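Local coordinates for DUF5618 domain-containing protein (Dyadobacter fermentans, PDB 3MFN) that is of unknown function but folds as a compact, largely helical DUF5618 domain and is found here with a second copy of itself, at residues A[32-46]-A[139-153]. Residues are numbered along the deposited sequence; the frame is centred on the assembly and turned at random.
Sequences QEAVIEAKRYLNNAK and FQRAEIIIDWVERRL
The side chains of Leu42 and Phe139 lie alongside each other, pointing opposite ways, where helix 34-52 packs on helix 132-153. CD1 of Leu42 makes an off-centre CH-pi contact, 4.3 Å from the centroid of the Phe139 ring. CG of Leu42 lies anti to its own backbone N (chi1 -169°), which sends the two methyls down among Phe139, Ala142, Glu143 and Ile146. Lys46 runs extended along the ring, with its CG 3.6 Å from Phe139 CE2, and Ala45 CB adds a looser touch. Phe139 also touches Ala73 of helix 63-85. Replacing Phe139 by an alanine would probably open a gap beside Leu42 CD1 and leave the Lys46 chain without the ring it lies against. One step along, Ile146 is a knob among Val35, Ala38, Lys39 and Leu42, and its CD1 lies 3.8 Å from Ala38 CB. Val35 lies crosswise to the Glu150 side chain, with CG2 3.7 Å from Glu150 CB. Gln32, modelled in two conformers, comes near Leu153. The extended Lys39 chain sits among Glu143, Ile146, Asp147 and Glu150, with CE 4.1 Å from Ile146 CG2. Glu150 OE1 is 4.2 Å from Lys39 NZ, so the attraction is probably diffuse rather than a salt bridge. No hydrogen bond joins the two segments. The axes of segments 34-46 and 139-153 run antiparallel at 172°, 10.0 Å apart at closest. Such interlocking, with knobs into holes from both helices, is typical of antiparallel helical bundles, and here it joins the first and last helices of the modelled chain.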
loop_
_atom_site.group_PDB
_atom_site.type_symbol
_atom_site.label_atom_id
_atom_site.label_comp_id
_atom_site.label_asym_id
_atom_site.label_seq_id
_atom_site.Cartn_x
_atom_site.Cartn_y
_atom_site.Cartn_z
ATOM N N GLN A 32 23.207 -17.137 12.668
ATOM C CA GLN A 32 22.371 -15.905 12.580
ATOM C C GLN A 32 22.871 -14.845 11.561
ATOM O O GLN A 32 22.468 -13.675 11.603
ATOM C CB GLN A 32 22.101 -15.343 13.985
ATOM C CG GLN A 32 21.608 -13.896 14.056
ATOM C CD GLN A 32 22.753 -12.900 14.173
ATOM O OE1 GLN A 32 23.837 -13.240 14.648
ATOM N NE2 GLN A 32 22.517 -11.668 13.733
ATOM N N GLU A 33 23.719 -15.287 10.634
ATOM C CA GLU A 33 23.862 -14.641 9.338
ATOM C C GLU A 33 22.631 -14.979 8.418
ATOM O O GLU A 33 22.643 -14.740 7.189
ATOM C CB GLU A 33 25.088 -15.159 8.677
ATOM C CG GLU A 33 25.057 -16.644 8.432
ATOM C CD GLU A 33 26.391 -17.263 8.814
ATOM O OE1 GLU A 33 26.494 -17.920 9.904
ATOM O OE2 GLU A 33 27.338 -17.011 8.032
ATOM N N ALA A 34 21.622 -15.603 9.014
ATOM C CA ALA A 34 20.249 -15.469 8.553
ATOM C C ALA A 34 19.892 -13.992 8.345
ATOM O O ALA A 34 19.255 -13.650 7.360
ATOM C CB ALA A 34 19.299 -16.084 9.569
ATOM N N VAL A 35 20.286 -13.121 9.275
ATOM C CA VAL A 35 20.036 -11.672 9.142
ATOM C C VAL A 35 20.714 -11.061 7.898
ATOM O O VAL A 35 20.124 -10.241 7.159
ATOM C CB VAL A 35 20.491 -10.947 10.427
ATOM C CG1 VAL A 35 20.624 -9.471 10.222
ATOM C CG2 VAL A 35 19.517 -11.226 11.543
ATOM N N ILE A 36 21.949 -11.487 7.636
ATOM C CA ILE A 36 22.678 -11.005 6.474
ATOM C C ILE A 36 22.020 -11.429 5.174
ATOM O O ILE A 36 21.862 -10.627 4.251
ATOM C CB ILE A 36 24.100 -11.482 6.542
ATOM C CG1 ILE A 36 24.845 -10.606 7.573
ATOM C CG2 ILE A 36 24.794 -11.445 5.161
ATOM C CD1 ILE A 36 24.394 -10.764 9.042
ATOM N N GLU A 37 21.651 -12.693 5.097
ATOM C CA GLU A 37 21.000 -13.222 3.912
ATOM C C GLU A 37 19.628 -12.483 3.643
ATOM O O GLU A 37 19.360 -12.118 2.497
ATOM C CB GLU A 37 20.884 -14.747 4.028
ATOM C CG GLU A 37 20.027 -15.464 2.986
ATOM C CD GLU A 37 20.752 -15.718 1.646
ATOM O OE1 GLU A 37 21.758 -15.046 1.355
ATOM O OE2 GLU A 37 20.280 -16.583 0.875
ATOM N N ALA A 38 18.853 -12.197 4.701
ATOM C CA ALA A 38 17.641 -11.393 4.621
ATOM C C ALA A 38 17.900 -10.051 3.969
ATOM O O ALA A 38 17.150 -9.634 3.069
ATOM C CB ALA A 38 17.010 -11.211 6.000
ATOM N N LYS A 39 18.985 -9.396 4.370
ATOM C CA LYS A 39 19.351 -8.103 3.823
ATOM C C LYS A 39 19.844 -8.255 2.373
ATOM O O LYS A 39 19.657 -7.324 1.609
ATOM C CB LYS A 39 20.437 -7.407 4.640
ATOM C CG LYS A 39 20.004 -7.076 6.032
ATOM C CD LYS A 39 21.133 -6.542 6.835
ATOM C CE LYS A 39 20.717 -6.293 8.286
ATOM N NZ LYS A 39 21.878 -5.892 9.072
ATOM N N ARG A 40 20.448 -9.403 2.021
ATOM C CA ARG A 40 20.805 -9.638 0.640
ATOM C C ARG A 40 19.549 -9.687 -0.239
ATOM O O ARG A 40 19.561 -9.156 -1.328
ATOM C CB ARG A 40 21.690 -10.871 0.489
ATOM C CG ARG A 40 23.096 -10.716 1.154
ATOM C CD ARG A 40 23.794 -9.419 0.731
ATOM N NE ARG A 40 23.892 -9.305 -0.731
ATOM C CZ ARG A 40 24.988 -9.543 -1.448
ATOM N NH1 ARG A 40 24.921 -9.434 -2.772
ATOM N NH2 ARG A 40 26.139 -9.892 -0.859
ATOM N N TYR A 41 18.467 -10.290 0.252
ATOM C CA TYR A 41 17.200 -10.351 -0.494
ATOM C C TYR A 41 16.657 -8.930 -0.671
ATOM O O TYR A 41 16.215 -8.543 -1.762
ATOM C CB TYR A 41 16.140 -11.194 0.224
ATOM C CG TYR A 41 16.188 -12.691 0.085
ATOM C CD1 TYR A 41 15.166 -13.367 -0.532
ATOM C CD2 TYR A 41 17.214 -13.454 0.648
ATOM C CE1 TYR A 41 15.147 -14.729 -0.635
ATOM C CE2 TYR A 41 17.216 -14.906 0.550
ATOM C CZ TYR A 41 16.163 -15.509 -0.105
ATOM O OH TYR A 41 16.026 -16.860 -0.246
ATOM N N LEU A 42 16.646 -8.167 0.411
ATOM C CA LEU A 42 16.134 -6.795 0.353
ATOM C C LEU A 42 16.895 -5.920 -0.610
ATOM O O LEU A 42 16.291 -5.200 -1.410
ATOM C CB LEU A 42 16.107 -6.171 1.742
ATOM C CG LEU A 42 15.380 -4.853 1.958
ATOM C CD1 LEU A 42 13.916 -4.860 1.437
ATOM C CD2 LEU A 42 15.412 -4.481 3.486
ATOM N N ASN A 43 18.218 -5.969 -0.550
ATOM C CA ASN A 43 19.035 -5.177 -1.452
ATOM C C ASN A 43 18.999 -5.647 -2.862
ATOM O O ASN A 43 19.024 -4.810 -3.817
ATOM C CB ASN A 43 20.474 -5.082 -0.929
ATOM C CG ASN A 43 20.534 -4.221 0.356
ATOM O OD1 ASN A 43 19.838 -3.186 0.433
ATOM N ND2 ASN A 43 21.309 -4.646 1.348
ATOM N N ASN A 44 18.880 -6.960 -3.045
ATOM C CA ASN A 44 18.652 -7.465 -4.402
ATOM C C ASN A 44 17.388 -6.874 -4.951
ATOM O O ASN A 44 17.352 -6.462 -6.081
ATOM C CB ASN A 44 18.532 -9.001 -4.458
ATOM C CG ASN A 44 19.866 -9.718 -4.435
ATOM O OD1 ASN A 44 19.886 -10.928 -4.578
ATOM N ND2 ASN A 44 20.960 -9.009 -4.275
ATOM N N ALA A 45 16.326 -6.877 -4.142
ATOM C CA ALA A 45 15.057 -6.297 -4.518
ATOM C C ALA A 45 15.175 -4.819 -4.919
ATOM O O ALA A 45 14.590 -4.380 -5.911
ATOM C CB ALA A 45 13.993 -6.460 -3.393
ATOM N N LYS A 46 15.930 -4.037 -4.162
ATOM C CA LYS A 46 16.132 -2.617 -4.536
ATOM C C LYS A 46 16.908 -2.523 -5.850
ATOM O O LYS A 46 16.604 -1.674 -6.706
ATOM C CB LYS A 46 16.886 -1.909 -3.421
ATOM C CG LYS A 46 16.067 -1.792 -2.132
ATOM C CD LYS A 46 16.903 -1.122 -1.028
ATOM C CE LYS A 46 16.011 -0.825 0.218
ATOM N NZ LYS A 46 16.862 -0.453 1.415
ATOM N N PHE A 139 9.872 -0.901 2.104
ATOM C CA PHE A 139 11.238 -1.346 2.368
ATOM C C PHE A 139 11.793 -0.899 3.702
ATOM O O PHE A 139 12.487 -1.683 4.327
ATOM C CB PHE A 139 12.176 -0.897 1.247
ATOM C CG PHE A 139 11.967 -1.606 -0.049
ATOM C CD1 PHE A 139 11.180 -2.728 -0.152
ATOM C CD2 PHE A 139 12.600 -1.176 -1.172
ATOM C CE1 PHE A 139 11.071 -3.418 -1.362
ATOM C CE2 PHE A 139 12.487 -1.880 -2.384
ATOM C CZ PHE A 139 11.771 -3.007 -2.454
ATOM N N GLN A 140 11.466 0.310 4.181
ATOM C CA GLN A 140 11.851 0.724 5.539
ATOM C C GLN A 140 11.208 -0.183 6.578
ATOM O O GLN A 140 11.840 -0.541 7.531
ATOM C CB GLN A 140 11.477 2.196 5.855
ATOM C CG GLN A 140 12.342 3.275 5.110
ATOM C CD GLN A 140 11.608 4.604 4.853
ATOM O OE1 GLN A 140 11.835 5.265 3.829
ATOM N NE2 GLN A 140 10.753 4.998 5.772
ATOM N N ARG A 141 9.934 -0.550 6.380
ATOM C CA ARG A 141 9.208 -1.426 7.337
ATOM C C ARG A 141 9.879 -2.809 7.395
ATOM O O ARG A 141 10.081 -3.364 8.477
ATOM C CB ARG A 141 7.749 -1.593 6.965
ATOM C CG ARG A 141 6.978 -0.301 6.860
ATOM C CD ARG A 141 6.714 0.342 8.173
ATOM N NE ARG A 141 5.960 1.566 7.930
ATOM C CZ ARG A 141 6.505 2.777 7.832
ATOM N NH1 ARG A 141 7.824 2.945 7.906
ATOM N NH2 ARG A 141 5.736 3.824 7.617
ATOM N N ALA A 142 10.278 -3.304 6.236
ATOM C CA ALA A 142 11.001 -4.571 6.069
ATOM C C ALA A 142 12.339 -4.536 6.812
ATOM O O ALA A 142 12.633 -5.463 7.520
ATOM C CB ALA A 142 11.243 -4.844 4.625
ATOM N N GLU A 143 13.143 -3.474 6.681
ATOM C CA GLU A 143 14.387 -3.391 7.428
ATOM C C GLU A 143 14.129 -3.307 8.933
ATOM O O GLU A 143 14.903 -3.797 9.729
ATOM C CB GLU A 143 15.233 -2.195 6.961
ATOM C CG GLU A 143 16.584 -2.091 7.641
ATOM C CD GLU A 143 17.656 -3.029 7.030
ATOM O OE1 GLU A 143 17.394 -3.694 5.996
ATOM O OE2 GLU A 143 18.793 -3.042 7.557
ATOM N N ILE A 144 13.010 -2.694 9.326
ATOM C CA ILE A 144 12.624 -2.657 10.724
ATOM C C ILE A 144 12.428 -4.043 11.280
ATOM O O ILE A 144 12.882 -4.363 12.389
ATOM C CB ILE A 144 11.361 -1.791 10.993
ATOM C CG1 ILE A 144 11.700 -0.298 10.943
ATOM C CG2 ILE A 144 10.804 -2.084 12.386
ATOM C CD1 ILE A 144 10.411 0.634 10.950
ATOM N N ILE A 145 11.777 -4.886 10.508
ATOM C CA ILE A 145 11.510 -6.252 10.944
ATOM C C ILE A 145 12.802 -7.058 10.983
ATOM O O ILE A 145 13.028 -7.849 11.895
ATOM C CB ILE A 145 10.513 -7.005 10.003
ATOM C CG1 ILE A 145 9.135 -6.344 10.008
ATOM C CG2 ILE A 145 10.400 -8.457 10.451
ATOM C CD1 ILE A 145 8.479 -6.289 11.423
ATOM N N ILE A 146 13.668 -6.872 9.994
ATOM C CA ILE A 146 14.921 -7.639 9.993
ATOM C C ILE A 146 15.790 -7.211 11.178
ATOM O O ILE A 146 16.390 -8.063 11.825
ATOM C CB ILE A 146 15.668 -7.521 8.681
ATOM C CG1 ILE A 146 14.838 -8.184 7.579
ATOM C CG2 ILE A 146 17.070 -8.140 8.871
ATOM C CD1 ILE A 146 15.204 -7.901 6.137
ATOM N N ASP A 147 15.833 -5.919 11.487
ATOM C CA ASP A 147 16.625 -5.445 12.619
ATOM C C ASP A 147 16.037 -5.945 13.922
ATOM O O ASP A 147 16.771 -6.271 14.849
ATOM C CB ASP A 147 16.664 -3.919 12.694
ATOM C CG ASP A 147 17.435 -3.276 11.559
ATOM O OD1 ASP A 147 18.140 -3.957 10.742
ATOM O OD2 ASP A 147 17.324 -2.032 11.482
ATOM N N TRP A 148 14.714 -6.011 14.009
ATOM C CA TRP A 148 14.084 -6.538 15.219
ATOM C C TRP A 148 14.555 -7.984 15.482
ATOM O O TRP A 148 14.938 -8.346 16.609
ATOM C CB TRP A 148 12.558 -6.471 15.069
ATOM C CG TRP A 148 11.816 -7.047 16.212
ATOM C CD1 TRP A 148 11.479 -6.414 17.374
ATOM C CD2 TRP A 148 11.269 -8.370 16.309
ATOM N NE1 TRP A 148 10.741 -7.261 18.181
ATOM C CE2 TRP A 148 10.598 -8.460 17.548
ATOM C CE3 TRP A 148 11.231 -9.477 15.444
ATOM C CZ2 TRP A 148 9.961 -9.626 17.977
ATOM C CZ3 TRP A 148 10.584 -10.646 15.875
ATOM C CH2 TRP A 148 9.965 -10.704 17.139
ATOM N N VAL A 149 14.546 -8.806 14.444
ATOM C CA VAL A 149 15.079 -10.176 14.511
ATOM C C VAL A 149 16.532 -10.205 14.955
ATOM O O VAL A 149 16.860 -10.849 15.959
ATOM C CB VAL A 149 14.922 -10.915 13.161
ATOM C CG1 VAL A 149 15.707 -12.210 13.141
ATOM C CG2 VAL A 149 13.403 -11.183 12.872
ATOM N N GLU A 150 17.406 -9.479 14.247
ATOM C CA GLU A 150 18.824 -9.425 14.610
ATOM C C GLU A 150 18.952 -9.142 16.109
ATOM O O GLU A 150 19.657 -9.825 16.841
ATOM C CB GLU A 150 19.561 -8.329 13.825
ATOM C CG GLU A 150 21.091 -8.318 14.109
ATOM C CD GLU A 150 21.872 -7.183 13.435
ATOM O OE1 GLU A 150 21.289 -6.119 13.214
ATOM O OE2 GLU A 150 23.100 -7.354 13.174
ATOM N N ARG A 151 18.226 -8.122 16.532
ATOM C CA ARG A 151 18.298 -7.587 17.856
ATOM C C ARG A 151 17.685 -8.474 18.939
ATOM O O ARG A 151 18.057 -8.322 20.095
ATOM C CB ARG A 151 17.588 -6.254 17.827
ATOM C CG ARG A 151 17.694 -5.449 19.071
ATOM C CD ARG A 151 17.140 -4.066 18.774
ATOM N NE ARG A 151 15.693 -4.055 18.959
ATOM C CZ ARG A 151 14.783 -3.676 18.062
ATOM N NH1 ARG A 151 13.501 -3.714 18.422
ATOM N NH2 ARG A 151 15.126 -3.238 16.849
ATOM N N ARG A 152 16.759 -9.375 18.587
ATOM C CA ARG A 152 16.230 -10.368 19.528
ATOM C C ARG A 152 17.213 -11.526 19.676
ATOM O O ARG A 152 17.521 -11.962 20.790
ATOM C CB ARG A 152 14.863 -10.904 19.075
ATOM C CG ARG A 152 13.761 -9.843 19.029
ATOM C CD ARG A 152 13.301 -9.405 20.421
ATOM N NE ARG A 152 12.251 -10.281 20.902
ATOM C CZ ARG A 152 11.537 -10.095 22.005
ATOM N NH1 ARG A 152 11.741 -9.054 22.812
ATOM N NH2 ARG A 152 10.611 -10.985 22.302
ATOM N N LEU A 153 17.725 -12.000 18.543
ATOM C CA LEU A 153 18.648 -13.138 18.502
ATOM C C LEU A 153 19.966 -12.919 19.260
ATOM O O LEU A 153 20.597 -13.888 19.693
ATOM C CB LEU A 153 18.969 -13.512 17.061
ATOM C CG LEU A 153 17.826 -14.039 16.180
ATOM C CD1 LEU A 153 18.234 -13.991 14.712
ATOM C CD2 LEU A 153 17.418 -15.453 16.586
#